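Local coordinates for glycosyl hydrolase family 2, TIM barrel domain protein (PDB 6DXU) that probably hydrolyses beta-glucuronides, as a glycoside hydrolase family 2 beta-glucuronidase of a human gut bacterium, at residues 122-127 / 147-152; 276-281 / 418-423; 311-314 / 318-321. All blocks are in the same frame, centred on the assembly; numbering follows the deposited sequence.

Interaction 1: residues 122-127 / 147-152; sequences YVYTTH and KAFLGS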
ATOM      1  N   TYR D 122     -13.429  -1.973 -17.316  1.00 16.15           N
ATOM      2  CA  TYR D 122     -14.097  -0.793 -16.778  1.00 17.58           C
ATOM      3  C   TYR D 122     -15.498  -0.658 -17.352  1.00 18.77           C
ATOM      4  O   TYR D 122     -15.706  -0.811 -18.561  1.00 18.29           O
ATOM      5  CB  TYR D 122     -13.329   0.487 -17.099  1.00 15.36           C
ATOM      6  CG  TYR D 122     -11.964   0.525 -16.498  1.00 18.44           C
ATOM      7  CD1 TYR D 122     -10.904  -0.097 -17.128  1.00 18.38           C
ATOM      8  CD2 TYR D 122     -11.734   1.179 -15.275  1.00 20.51           C
ATOM      9  CE1 TYR D 122      -9.636  -0.066 -16.572  1.00 21.53           C
ATOM     10  CE2 TYR D 122     -10.465   1.220 -14.721  1.00 23.82           C
ATOM     11  CZ  TYR D 122      -9.424   0.585 -15.382  1.00 24.30           C
ATOM     12  OH  TYR D 122      -8.153   0.604 -14.859  1.00 32.43           O
ATOM     13  N   VAL D 123     -16.448  -0.360 -16.476  1.00 17.35           N
ATOM     14  CA  VAL D 123     -17.794   0.060 -16.856  1.00 16.15           C
ATOM     15  C   VAL D 123     -17.894   1.543 -16.522  1.00 20.07           C
ATOM     16  O   VAL D 123     -17.817   1.921 -15.346  1.00 19.39           O
ATOM     17  CB  VAL D 123     -18.863  -0.760 -16.117  1.00 17.97           C
ATOM     18  CG1 VAL D 123     -20.242  -0.142 -16.335  1.00 17.51           C
ATOM     19  CG2 VAL D 123     -18.820  -2.234 -16.569  1.00 21.38           C
ATOM     20  N   TYR D 124     -18.051   2.383 -17.551  1.00 20.71           N
ATOM     21  CA  TYR D 124     -17.851   3.826 -17.414  1.00 18.11           C
ATOM     22  C   TYR D 124     -16.503   4.053 -16.726  1.00 17.98           C
ATOM     23  O   TYR D 124     -15.479   3.578 -17.227  1.00 16.66           O
ATOM     24  CB  TYR D 124     -19.020   4.475 -16.657  1.00 20.40           C
ATOM     25  CG  TYR D 124     -19.066   5.988 -16.756  1.00 20.51           C
ATOM     26  CD1 TYR D 124     -18.927   6.643 -17.981  1.00 20.38           C
ATOM     27  CD2 TYR D 124     -19.191   6.761 -15.610  1.00 24.35           C
ATOM     28  CE1 TYR D 124     -18.951   8.047 -18.051  1.00 25.34           C
ATOM     29  CE2 TYR D 124     -19.206   8.147 -15.666  1.00 25.87           C
ATOM     30  CZ  TYR D 124     -19.092   8.783 -16.881  1.00 25.00           C
ATOM     31  OH  TYR D 124     -19.112  10.168 -16.908  1.00 31.06           O
ATOM     32  N   THR D 125     -16.472   4.729 -15.574  1.00 18.03           N
ATOM     33  CA  THR D 125     -15.212   4.998 -14.889  1.00 19.49           C
ATOM     34  C   THR D 125     -14.909   4.004 -13.772  1.00 23.22           C
ATOM     35  O   THR D 125     -13.950   4.209 -13.024  1.00 21.86           O
ATOM     36  CB  THR D 125     -15.199   6.419 -14.319  1.00 20.91           C
ATOM     37  OG1 THR D 125     -16.320   6.586 -13.446  1.00 19.79           O
ATOM     38  CG2 THR D 125     -15.260   7.452 -15.450  1.00 17.91           C
ATOM     39  N   THR D 126     -15.713   2.959 -13.619  1.00 18.70           N
ATOM     40  CA  THR D 126     -15.577   2.041 -12.493  1.00 21.37           C
ATOM     41  C   THR D 126     -14.789   0.806 -12.913  1.00 20.83           C
ATOM     42  O   THR D 126     -15.154   0.122 -13.875  1.00 18.82           O
ATOM     43  CB  THR D 126     -16.954   1.660 -11.945  1.00 22.49           C
ATOM     44  OG1 THR D 126     -17.571   2.829 -11.387  1.00 23.77           O
ATOM     45  CG2 THR D 126     -16.845   0.592 -10.858  1.00 21.47           C
ATOM     46  N   HIS D 127     -13.713   0.535 -12.199  1.00 19.85           N
ATOM     47  CA  HIS D 127     -12.953  -0.692 -12.398  1.00 20.05           C
ATOM     48  C   HIS D 127     -13.738  -1.872 -11.820  1.00 23.60           C
ATOM     49  O   HIS D 127     -14.018  -1.904 -10.616  1.00 20.50           O
ATOM     50  CB  HIS D 127     -11.581  -0.515 -11.750  1.00 22.12           C
ATOM     51  CG  HIS D 127     -10.638  -1.660 -11.957  1.00 28.84           C
ATOM     52  ND1 HIS D 127     -10.357  -2.579 -10.971  1.00 38.35           N
ATOM     53  CD2 HIS D 127      -9.945  -2.058 -13.048  1.00 28.21           C
ATOM     54  CE1 HIS D 127      -9.506  -3.476 -11.434  1.00 37.12           C
ATOM     55  NE2 HIS D 127      -9.237  -3.184 -12.693  1.00 27.19           N
ATOM     56  N   LYS D 147     -26.003  -0.875 -13.409  1.00 16.93           N
ATOM     57  CA  LYS D 147     -27.103  -0.178 -12.745  1.00 22.44           C
ATOM     58  C   LYS D 147     -26.652   1.185 -12.220  1.00 19.41           C
ATOM     59  O   LYS D 147     -27.334   2.200 -12.411  1.00 19.57           O
ATOM     60  CB  LYS D 147     -27.657  -1.048 -11.617  1.00 21.00           C
ATOM     61  CG  LYS D 147     -28.756  -0.376 -10.805  1.00 30.97           C
ATOM     62  CD  LYS D 147     -29.262  -1.310  -9.699  1.00 35.28           C
ATOM     63  CE  LYS D 147     -30.218  -0.588  -8.749  1.00 42.90           C
ATOM     64  N   ALA D 148     -25.498   1.229 -11.564  1.00 17.98           N
ATOM     65  CA  ALA D 148     -25.018   2.501 -11.020  1.00 16.56           C
ATOM     66  C   ALA D 148     -24.768   3.512 -12.136  1.00 19.83           C
ATOM     67  O   ALA D 148     -25.106   4.697 -12.006  1.00 20.04           O
ATOM     68  CB  ALA D 148     -23.752   2.268 -10.197  1.00 18.08           C
ATOM     69  N   PHE D 149     -24.198   3.060 -13.254  1.00 18.32           N
ATOM     70  CA  PHE D 149     -23.974   3.967 -14.372  1.00 19.20           C
ATOM     71  C   PHE D 149     -25.287   4.471 -14.946  1.00 20.41           C
ATOM     72  O   PHE D 149     -25.431   5.667 -15.237  1.00 19.90           O
ATOM     73  CB  PHE D 149     -23.165   3.293 -15.476  1.00 16.01           C
ATOM     74  CG  PHE D 149     -23.188   4.057 -16.768  1.00 18.96           C
ATOM     75  CD1 PHE D 149     -22.449   5.213 -16.923  1.00 20.46           C
ATOM     76  CD2 PHE D 149     -23.965   3.612 -17.838  1.00 18.37           C
ATOM     77  CE1 PHE D 149     -22.480   5.929 -18.109  1.00 22.37           C
ATOM     78  CE2 PHE D 149     -23.994   4.317 -19.028  1.00 20.42           C
ATOM     79  CZ  PHE D 149     -23.254   5.476 -19.167  1.00 18.89           C
ATOM     80  N   LEU D 150     -26.241   3.561 -15.166  1.00 19.72           N
ATOM     81  CA  LEU D 150     -27.481   3.961 -15.814  1.00 19.92           C
ATOM     82  C   LEU D 150     -28.271   4.936 -14.958  1.00 20.12           C
ATOM     83  O   LEU D 150     -29.013   5.769 -15.490  1.00 20.48           O
ATOM     84  CB  LEU D 150     -28.325   2.723 -16.134  1.00 20.49           C
ATOM     85  CG  LEU D 150     -27.826   1.850 -17.293  1.00 20.09           C
ATOM     86  CD1 LEU D 150     -28.757   0.615 -17.511  1.00 18.94           C
ATOM     87  CD2 LEU D 150     -27.657   2.669 -18.571  1.00 20.29           C
ATOM     88  N   GLY D 151     -28.086   4.886 -13.636  1.00 20.73           N
ATOM     89  CA  GLY D 151     -28.782   5.801 -12.761  1.00 22.68           C
ATOM     90  C   GLY D 151     -28.124   7.153 -12.589  1.00 26.58           C
ATOM     91  O   GLY D 151     -28.665   7.997 -11.877  1.00 25.37           O
ATOM     92  N   SER D 152     -27.018   7.416 -13.278  1.00 24.02           N
ATOM     93  CA  SER D 152     -26.247   8.639 -13.109  1.00 26.60           C
ATOM     94  C   SER D 152     -26.605   9.664 -14.177  1.00 24.08           C
ATOM     95  O   SER D 152     -27.140   9.336 -15.232  1.00 26.26           O
ATOM     96  CB  SER D 152     -24.755   8.333 -13.187  1.00 23.76           C
ATOM     97  OG  SER D 152     -24.403   8.146 -14.544  1.00 25.74           O
TER
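Tyr-124 and Phe-149 make this contact by themselves, a hairpin-turn tyrosine leaning on a phenylalanine from the last turn of a helix. Val-123 to Thr-126 form a type II' turn, closed by Val-123 N to Thr-126 O and Thr-126 N to Val-123 O, both 2.9 Å. Tyr-124 takes the second position of that turn with a positive phi of 50°, a conformation more usual for glycine, and from there its CB points to the helix. Contact begins at once: Tyr-124 CB lies 3.5 Å from Phe-149 CD1. CG is equally near the same carbon. Farther out the two ortho carbons part company, Tyr-124 CD1 meeting Phe-149 CE1 at 3.6 Å while Tyr-124 CD2 stays by Phe-149 CD1 at 3.8 Å. Tyr-124 CE1 is the last ring atom to touch, 4.1 Å from Phe-149 CE1; beyond it the phenol leaves the phenylalanine behind. Phe-149 CE1 thus lies over one face of the tyrosine ring, toward its rim, with the planes turned 44° to each other, an oblique pairing. Thr-125 CG2 sits over the other face of Tyr-124. On the helix side, CG of Phe-149 stands anti to the backbone N (chi1 166°), which directs the ring to the hairpin. Phe-149 O accepts from both the backbone N and OG of Ser-152, the latter at 2.8 Å, where the helix gives way to loop. Within the sugar-binding domain, Tyr-124 also packs on Trp-48 and Val-51 of helix 48-51, and Pro-163 of strand 162-169 touches both side chains. The contact packs the end of helix 143-150 against the turn joining strands 118-123 and 126-132, at the edge of the six-stranded antiparallel sheet.

Interaction 2: residues 276-281 / 418-423; sequences VLWDVD and NHPAVI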
ATOM      1  N   VAL D 276     -22.019 -46.621 -23.296  1.00 26.50           N
ATOM      2  CA  VAL D 276     -21.306 -46.456 -24.556  1.00 28.44           C
ATOM      3  C   VAL D 276     -19.987 -45.738 -24.306  1.00 29.50           C
ATOM      4  O   VAL D 276     -19.951 -44.663 -23.690  1.00 31.84           O
ATOM      5  CB  VAL D 276     -22.177 -45.695 -25.562  1.00 34.28           C
ATOM      6  CG1 VAL D 276     -21.425 -45.526 -26.856  1.00 34.32           C
ATOM      7  CG2 VAL D 276     -23.492 -46.445 -25.784  1.00 37.59           C
ATOM      8  N   LEU D 277     -18.892 -46.328 -24.773  1.00 29.53           N
ATOM      9  CA  LEU D 277     -17.574 -45.817 -24.441  1.00 29.10           C
ATOM     10  C   LEU D 277     -17.119 -44.774 -25.454  1.00 28.14           C
ATOM     11  O   LEU D 277     -17.418 -44.869 -26.647  1.00 34.77           O
ATOM     12  CB  LEU D 277     -16.550 -46.950 -24.366  1.00 32.98           C
ATOM     13  CG  LEU D 277     -16.842 -48.074 -23.365  1.00 31.88           C
ATOM     14  CD1 LEU D 277     -15.613 -48.960 -23.176  1.00 29.32           C
ATOM     15  CD2 LEU D 277     -17.278 -47.490 -22.024  1.00 31.90           C
ATOM     16  N   TRP D 278     -16.399 -43.777 -24.961  1.00 24.48           N
ATOM     17  CA  TRP D 278     -15.720 -42.810 -25.812  1.00 24.42           C
ATOM     18  C   TRP D 278     -14.405 -43.413 -26.289  1.00 20.93           C
ATOM     19  O   TRP D 278     -13.656 -43.993 -25.499  1.00 23.74           O
ATOM     20  CB  TRP D 278     -15.462 -41.510 -25.031  1.00 22.79           C
ATOM     21  CG  TRP D 278     -14.889 -40.370 -25.837  1.00 23.55           C
ATOM     22  CD1 TRP D 278     -15.585 -39.349 -26.434  1.00 22.88           C
ATOM     23  CD2 TRP D 278     -13.504 -40.134 -26.130  1.00 21.01           C
ATOM     24  NE1 TRP D 278     -14.711 -38.489 -27.071  1.00 21.54           N
ATOM     25  CE2 TRP D 278     -13.433 -38.953 -26.906  1.00 22.41           C
ATOM     26  CE3 TRP D 278     -12.318 -40.806 -25.812  1.00 21.38           C
ATOM     27  CZ2 TRP D 278     -12.220 -38.430 -27.368  1.00 21.85           C
ATOM     28  CZ3 TRP D 278     -11.116 -40.286 -26.270  1.00 22.11           C
ATOM     29  CH2 TRP D 278     -11.076 -39.106 -27.036  1.00 22.73           C
ATOM     30  N   ASP D 279     -14.125 -43.275 -27.578  1.00 23.64           N
ATOM     31  CA  ASP D 279     -12.945 -43.848 -28.206  1.00 28.56           C
ATOM     32  C   ASP D 279     -12.428 -42.880 -29.263  1.00 23.75           C
ATOM     33  O   ASP D 279     -13.163 -42.011 -29.731  1.00 25.81           O
ATOM     34  CB  ASP D 279     -13.286 -45.223 -28.808  1.00 33.47           C
ATOM     35  CG  ASP D 279     -12.192 -45.764 -29.684  1.00 36.30           C
ATOM     36  OD1 ASP D 279     -12.362 -45.672 -30.920  1.00 40.13           O
ATOM     37  OD2 ASP D 279     -11.163 -46.248 -29.157  1.00 42.46           O
ATOM     38  N   VAL D 280     -11.143 -43.013 -29.622  1.00 22.26           N
ATOM     39  CA  VAL D 280     -10.591 -42.106 -30.628  1.00 22.86           C
ATOM     40  C   VAL D 280     -11.135 -42.412 -32.017  1.00 30.44           C
ATOM     41  O   VAL D 280     -11.166 -41.523 -32.874  1.00 25.42           O
ATOM     42  CB  VAL D 280      -9.051 -42.117 -30.622  1.00 24.51           C
ATOM     43  CG1 VAL D 280      -8.515 -41.486 -29.310  1.00 21.30           C
ATOM     44  CG2 VAL D 280      -8.495 -43.518 -30.832  1.00 27.25           C
ATOM     45  N   ASP D 281     -11.580 -43.645 -32.268  1.00 29.63           N
ATOM     46  CA  ASP D 281     -12.158 -43.947 -33.572  1.00 31.79           C
ATOM     47  C   ASP D 281     -13.655 -43.701 -33.607  1.00 28.54           C
ATOM     48  O   ASP D 281     -14.188 -43.296 -34.650  1.00 29.53           O
ATOM     49  CB  ASP D 281     -11.872 -45.402 -33.960  1.00 34.36           C
ATOM     50  CG  ASP D 281     -10.393 -45.662 -34.173  1.00 37.44           C
ATOM     51  OD1 ASP D 281      -9.895 -46.700 -33.688  1.00 46.54           O
ATOM     52  OD2 ASP D 281      -9.725 -44.821 -34.808  1.00 38.86           O
ATOM     53  N   ASN D 418     -14.307 -31.845 -17.334  1.00 16.50           N
ATOM     54  CA  ASN D 418     -15.323 -32.755 -17.855  1.00 19.50           C
ATOM     55  C   ASN D 418     -14.972 -33.343 -19.216  1.00 22.39           C
ATOM     56  O   ASN D 418     -15.671 -34.264 -19.664  1.00 19.53           O
ATOM     57  CB  ASN D 418     -16.690 -32.057 -17.962  1.00 19.59           C
ATOM     58  CG  ASN D 418     -17.196 -31.517 -16.620  1.00 23.76           C
ATOM     59  OD1 ASN D 418     -16.873 -32.046 -15.559  1.00 23.53           O
ATOM     60  ND2 ASN D 418     -17.995 -30.450 -16.677  1.00 21.85           N
ATOM     61  N   HIS D 419     -13.940 -32.839 -19.896  1.00 18.98           N
ATOM     62  CA  HIS D 419     -13.661 -33.314 -21.253  1.00 21.56           C
ATOM     63  C   HIS D 419     -13.090 -34.726 -21.252  1.00 19.18           C
ATOM     64  O   HIS D 419     -11.976 -34.929 -20.755  1.00 19.49           O
ATOM     65  CB  HIS D 419     -12.688 -32.371 -21.960  1.00 20.62           C
ATOM     66  CG  HIS D 419     -13.262 -31.016 -22.206  1.00 24.97           C
ATOM     67  ND1 HIS D 419     -14.217 -30.783 -23.171  1.00 20.31           N
ATOM     68  CD2 HIS D 419     -13.054 -29.831 -21.582  1.00 21.35           C
ATOM     69  CE1 HIS D 419     -14.563 -29.506 -23.140  1.00 25.30           C
ATOM     70  NE2 HIS D 419     -13.865 -28.905 -22.194  1.00 22.03           N
ATOM     71  N   PRO D 420     -13.760 -35.714 -21.845  1.00 20.59           N
ATOM     72  CA  PRO D 420     -13.166 -37.062 -21.877  1.00 21.26           C
ATOM     73  C   PRO D 420     -11.854 -37.118 -22.646  1.00 19.74           C
ATOM     74  O   PRO D 420     -11.030 -38.004 -22.382  1.00 19.87           O
ATOM     75  CB  PRO D 420     -14.261 -37.927 -22.532  1.00 21.09           C
ATOM     76  CG  PRO D 420     -15.089 -36.961 -23.311  1.00 23.39           C
ATOM     77  CD  PRO D 420     -15.079 -35.677 -22.500  1.00 23.67           C
ATOM     78  N   ALA D 421     -11.613 -36.186 -23.569  1.00 21.69           N
ATOM     79  CA  ALA D 421     -10.347 -36.192 -24.304  1.00 18.23           C
ATOM     80  C   ALA D 421      -9.138 -36.050 -23.388  1.00 19.42           C
ATOM     81  O   ALA D 421      -8.069 -36.594 -23.687  1.00 20.08           O
ATOM     82  CB  ALA D 421     -10.346 -35.071 -25.351  1.00 22.70           C
ATOM     83  N   VAL D 422      -9.260 -35.306 -22.285  1.00 21.47           N
ATOM     84  CA  VAL D 422      -8.067 -34.983 -21.505  1.00 18.10           C
ATOM     85  C   VAL D 422      -7.605 -36.209 -20.727  1.00 18.45           C
ATOM     86  O   VAL D 422      -8.380 -36.822 -19.981  1.00 19.07           O
ATOM     87  CB  VAL D 422      -8.334 -33.801 -20.557  1.00 19.52           C
ATOM     88  CG1 VAL D 422      -7.080 -33.493 -19.736  1.00 21.20           C
ATOM     89  CG2 VAL D 422      -8.798 -32.568 -21.343  1.00 18.82           C
ATOM     90  N   ILE D 423      -6.332 -36.564 -20.895  1.00 17.64           N
ATOM     91  CA  ILE D 423      -5.699 -37.600 -20.084  1.00 21.43           C
ATOM     92  C   ILE D 423      -4.533 -37.085 -19.256  1.00 23.31           C
ATOM     93  O   ILE D 423      -4.098 -37.792 -18.335  1.00 21.52           O
ATOM     94  CB  ILE D 423      -5.214 -38.777 -20.954  1.00 21.31           C
ATOM     95  CG1 ILE D 423      -4.292 -38.239 -22.062  1.00 23.68           C
ATOM     96  CG2 ILE D 423      -6.405 -39.541 -21.507  1.00 17.86           C
ATOM     97  CD1 ILE D 423      -3.525 -39.323 -22.847  1.00 24.61           C
TER
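A proline laid over the indole of a tryptophan is the striking feature here: Pro-420 CG stands 4.1 Å from the centroid of the five-membered ring of Trp-278, 15° off the ring normal. This CH-pi contact, with a little help from Ala-421, is all that joins the two segments directly. The proline comes in across the indole at about a right angle, its CG 4.0 Å from Trp-278 CD1 and 4.1 Å from Trp-278 NE1, while Pro-420 CB reaches back to Trp-278 CG at 4.2 Å. The six-membered half of the indole extends to the next residue, where Trp-278 CH2 lies 4.1 Å from Ala-421 CA and CZ2 faces the methyl CB. One face of the indole is thus spread along two successive residues of the turn. With CG anti to the backbone N (chi1 -174°), beside the carbonyl carbon, and chi2 at 95°, the indole of Trp-278 turns that face to them. All three residues are buried, and Asp-379 of helix 372-381 serves the polar atoms on both sides: its backbone O accepts from Trp-278 NE1, and its OD1 from Ala-421 N. The other carboxylate oxygen of Asp-379 bonds His-419 ND1, so one aspartate holds both the indole and the turn. Leu-384 and Leu-285 add apolar packing around Trp-278. Pro-420 and Ala-421 occupy the two middle positions of a type I turn from His-419 to Val-422, closed by Val-422 N to His-419 O at 3.1 Å. That turn leads from helix 399-416 into strand 422-429, an alpha-to-beta connection of the TIM barrel at the N-terminal end of its parallel strands, away from the C-terminal strand ends where TIM-barrel active sites lie, and here the preceding beta-rich domain packs against it.

Interaction 3: residues 311-314 / 318-321; sequences EFKD and FFLN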
ATOM      1  N   GLU D 311      -4.966 -46.175 -19.208  1.00 24.58           N
ATOM      2  CA  GLU D 311      -3.944 -46.755 -18.344  1.00 26.33           C
ATOM      3  C   GLU D 311      -2.571 -46.651 -18.991  1.00 25.69           C
ATOM      4  O   GLU D 311      -2.390 -47.073 -20.132  1.00 23.40           O
ATOM      5  CB  GLU D 311      -4.251 -48.226 -18.024  1.00 27.22           C
ATOM      6  CG  GLU D 311      -3.210 -48.858 -17.100  1.00 30.53           C
ATOM      7  CD  GLU D 311      -3.480 -50.329 -16.796  1.00 42.59           C
ATOM      8  OE1 GLU D 311      -4.444 -50.897 -17.351  1.00 37.61           O
ATOM      9  OE2 GLU D 311      -2.725 -50.909 -15.989  1.00 46.20           O
ATOM     10  N   PHE D 312      -1.609 -46.097 -18.254  1.00 24.57           N
ATOM     11  CA  PHE D 312      -0.204 -46.118 -18.638  1.00 25.80           C
ATOM     12  C   PHE D 312       0.438 -47.312 -17.937  1.00 29.83           C
ATOM     13  O   PHE D 312       0.356 -47.422 -16.711  1.00 31.36           O
ATOM     14  CB  PHE D 312       0.505 -44.822 -18.232  1.00 25.37           C
ATOM     15  CG  PHE D 312       0.186 -43.649 -19.120  1.00 24.08           C
ATOM     16  CD1 PHE D 312       0.992 -43.361 -20.213  1.00 22.69           C
ATOM     17  CD2 PHE D 312      -0.930 -42.859 -18.875  1.00 24.39           C
ATOM     18  CE1 PHE D 312       0.700 -42.288 -21.060  1.00 23.53           C
ATOM     19  CE2 PHE D 312      -1.237 -41.786 -19.713  1.00 24.16           C
ATOM     20  CZ  PHE D 312      -0.420 -41.505 -20.807  1.00 22.41           C
ATOM     21  N   LYS D 313       1.071 -48.194 -18.703  1.00 26.39           N
ATOM     22  CA  LYS D 313       1.711 -49.372 -18.124  1.00 27.05           C
ATOM     23  C   LYS D 313       3.110 -49.028 -17.643  1.00 30.85           C
ATOM     24  O   LYS D 313       3.832 -48.273 -18.295  1.00 28.55           O
ATOM     25  CB  LYS D 313       1.792 -50.485 -19.165  1.00 30.09           C
ATOM     26  CG  LYS D 313       0.445 -50.935 -19.666  1.00 32.37           C
ATOM     27  CD  LYS D 313      -0.304 -51.763 -18.636  1.00 36.95           C
ATOM     28  CE  LYS D 313      -1.417 -52.594 -19.296  1.00 38.06           C
ATOM     29  NZ  LYS D 313      -2.285 -53.246 -18.282  1.00 39.63           N
ATOM     30  N   ASP D 314       3.487 -49.581 -16.491  1.00 31.08           N
ATOM     31  CA  ASP D 314       4.834 -49.379 -15.981  1.00 33.76           C
ATOM     32  C   ASP D 314       5.844 -49.923 -16.977  1.00 30.10           C
ATOM     33  O   ASP D 314       5.763 -51.086 -17.385  1.00 28.58           O
ATOM     34  CB  ASP D 314       5.007 -50.069 -14.626  1.00 37.88           C
ATOM     35  CG  ASP D 314       3.971 -49.630 -13.596  1.00 53.18           C
ATOM     36  OD1 ASP D 314       3.023 -48.886 -13.951  1.00 52.18           O
ATOM     37  OD2 ASP D 314       4.107 -50.027 -12.416  1.00 57.72           O
ATOM     38  N   PHE D 318       0.462 -47.527 -23.668  1.00 21.91           N
ATOM     39  CA  PHE D 318      -0.751 -46.855 -23.233  1.00 22.31           C
ATOM     40  C   PHE D 318      -1.964 -47.647 -23.692  1.00 25.93           C
ATOM     41  O   PHE D 318      -1.994 -48.154 -24.819  1.00 26.72           O
ATOM     42  CB  PHE D 318      -0.796 -45.428 -23.797  1.00 20.99           C
ATOM     43  CG  PHE D 318      -2.102 -44.722 -23.557  1.00 22.61           C
ATOM     44  CD1 PHE D 318      -2.375 -44.148 -22.321  1.00 23.75           C
ATOM     45  CD2 PHE D 318      -3.039 -44.615 -24.573  1.00 22.15           C
ATOM     46  CE1 PHE D 318      -3.577 -43.497 -22.090  1.00 25.44           C
ATOM     47  CE2 PHE D 318      -4.238 -43.971 -24.360  1.00 21.58           C
ATOM     48  CZ  PHE D 318      -4.507 -43.402 -23.106  1.00 22.88           C
ATOM     49  N   PHE D 319      -2.954 -47.768 -22.807  1.00 24.50           N
ATOM     50  CA  PHE D 319      -4.160 -48.541 -23.070  1.00 24.46           C
ATOM     51  C   PHE D 319      -5.382 -47.648 -22.958  1.00 24.05           C
ATOM     52  O   PHE D 319      -5.555 -46.952 -21.956  1.00 21.46           O
ATOM     53  CB  PHE D 319      -4.303 -49.718 -22.098  1.00 26.13           C
ATOM     54  CG  PHE D 319      -3.422 -50.886 -22.434  1.00 30.63           C
ATOM     55  CD1 PHE D 319      -3.970 -52.060 -22.906  1.00 33.97           C
ATOM     56  CD2 PHE D 319      -2.049 -50.804 -22.298  1.00 30.72           C
ATOM     57  CE1 PHE D 319      -3.163 -53.136 -23.227  1.00 34.21           C
ATOM     58  CE2 PHE D 319      -1.242 -51.880 -22.624  1.00 34.43           C
ATOM     59  CZ  PHE D 319      -1.798 -53.038 -23.086  1.00 31.52           C
ATOM     60  N   LEU D 320      -6.226 -47.685 -23.980  1.00 22.14           N
ATOM     61  CA  LEU D 320      -7.520 -47.011 -23.984  1.00 23.58           C
ATOM     62  C   LEU D 320      -8.599 -48.084 -24.018  1.00 29.26           C
ATOM     63  O   LEU D 320      -8.613 -48.916 -24.934  1.00 25.00           O
ATOM     64  CB  LEU D 320      -7.654 -46.073 -25.188  1.00 23.25           C
ATOM     65  CG  LEU D 320      -9.005 -45.362 -25.303  1.00 25.65           C
ATOM     66  CD1 LEU D 320      -9.203 -44.435 -24.102  1.00 28.05           C
ATOM     67  CD2 LEU D 320      -9.115 -44.599 -26.608  1.00 28.97           C
ATOM     68  N   ASN D 321      -9.470 -48.087 -23.006  1.00 26.93           N
ATOM     69  CA  ASN D 321     -10.583 -49.036 -22.943  1.00 28.86           C
ATOM     70  C   ASN D 321     -10.094 -50.482 -23.043  1.00 28.13           C
ATOM     71  O   ASN D 321     -10.684 -51.310 -23.736  1.00 31.04           O
ATOM     72  CB  ASN D 321     -11.619 -48.721 -24.017  1.00 26.92           C
ATOM     73  CG  ASN D 321     -12.315 -47.389 -23.770  1.00 27.55           C
ATOM     74  OD1 ASN D 321     -12.499 -46.991 -22.621  1.00 24.38           O
ATOM     75  ND2 ASN D 321     -12.721 -46.711 -24.842  1.00 25.95           N
TER
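Two short antiparallel strands form a hairpin here, with Glu-311 opposite Phe-319 as a hydrogen-bonded pair and Phe-312 opposite Phe-318 as a non-hydrogen-bonded one. Glu-311 N donates to Phe-319 O at 2.9 Å, and Phe-319 N returns a straighter bond of 2.8 Å to Glu-311 O. Phe-312 and Phe-318 share one side of the hairpin. Phe-318 turns its edge to the face of Phe-312, CD1 standing over the ring centre, 3.6 Å from Phe-312 CZ, with the planes at 55°. An alanine in place of Phe-312 is likely to leave a gap beside Phe-318 and deprive that ring's edge of the face it meets. On the other side Lys-313, its chain bent at chi2 (-74°), lies over the Phe-319 ring. Lys-313 CE is 3.4 Å from Phe-319 CE2, and Lys-313 NZ stands 4.7 Å from the ring centroid in a cation-pi contact. The same NZ forms a salt bridge with the Glu-311 carboxylate, its hydrogen bonds to OE1 and OE2, both 3.3 Å, being weak. Strand 318-320 then pairs antiparallel with 323-331, where Phe-318 packs on Leu-327 and Phe-319 on Arg-324, joining the hairpin to the first parallel strand of the barrel.

From the N terminus, interaction 1 comes first, closing a short loop within the sugar-binding domain between a hairpin turn and the end of a helix. It is complete before interaction 2 opens and lies about 45 Å from it, centre to centre. Interaction 2 closes a far longer loop, from the second beta-rich domain to the barrel strand 422-429. Interaction 3, a local hairpin, falls wholly within that span. Interactions 2 and 3 also touch: Trp-278 O lies 2.9 Å from Asn-321 ND2, a probable hydrogen bond, and Leu-320 CD2 packs on Asp-279 OD2. The segment 276-281 thus bridges the hairpin and the turn before strand 422-429.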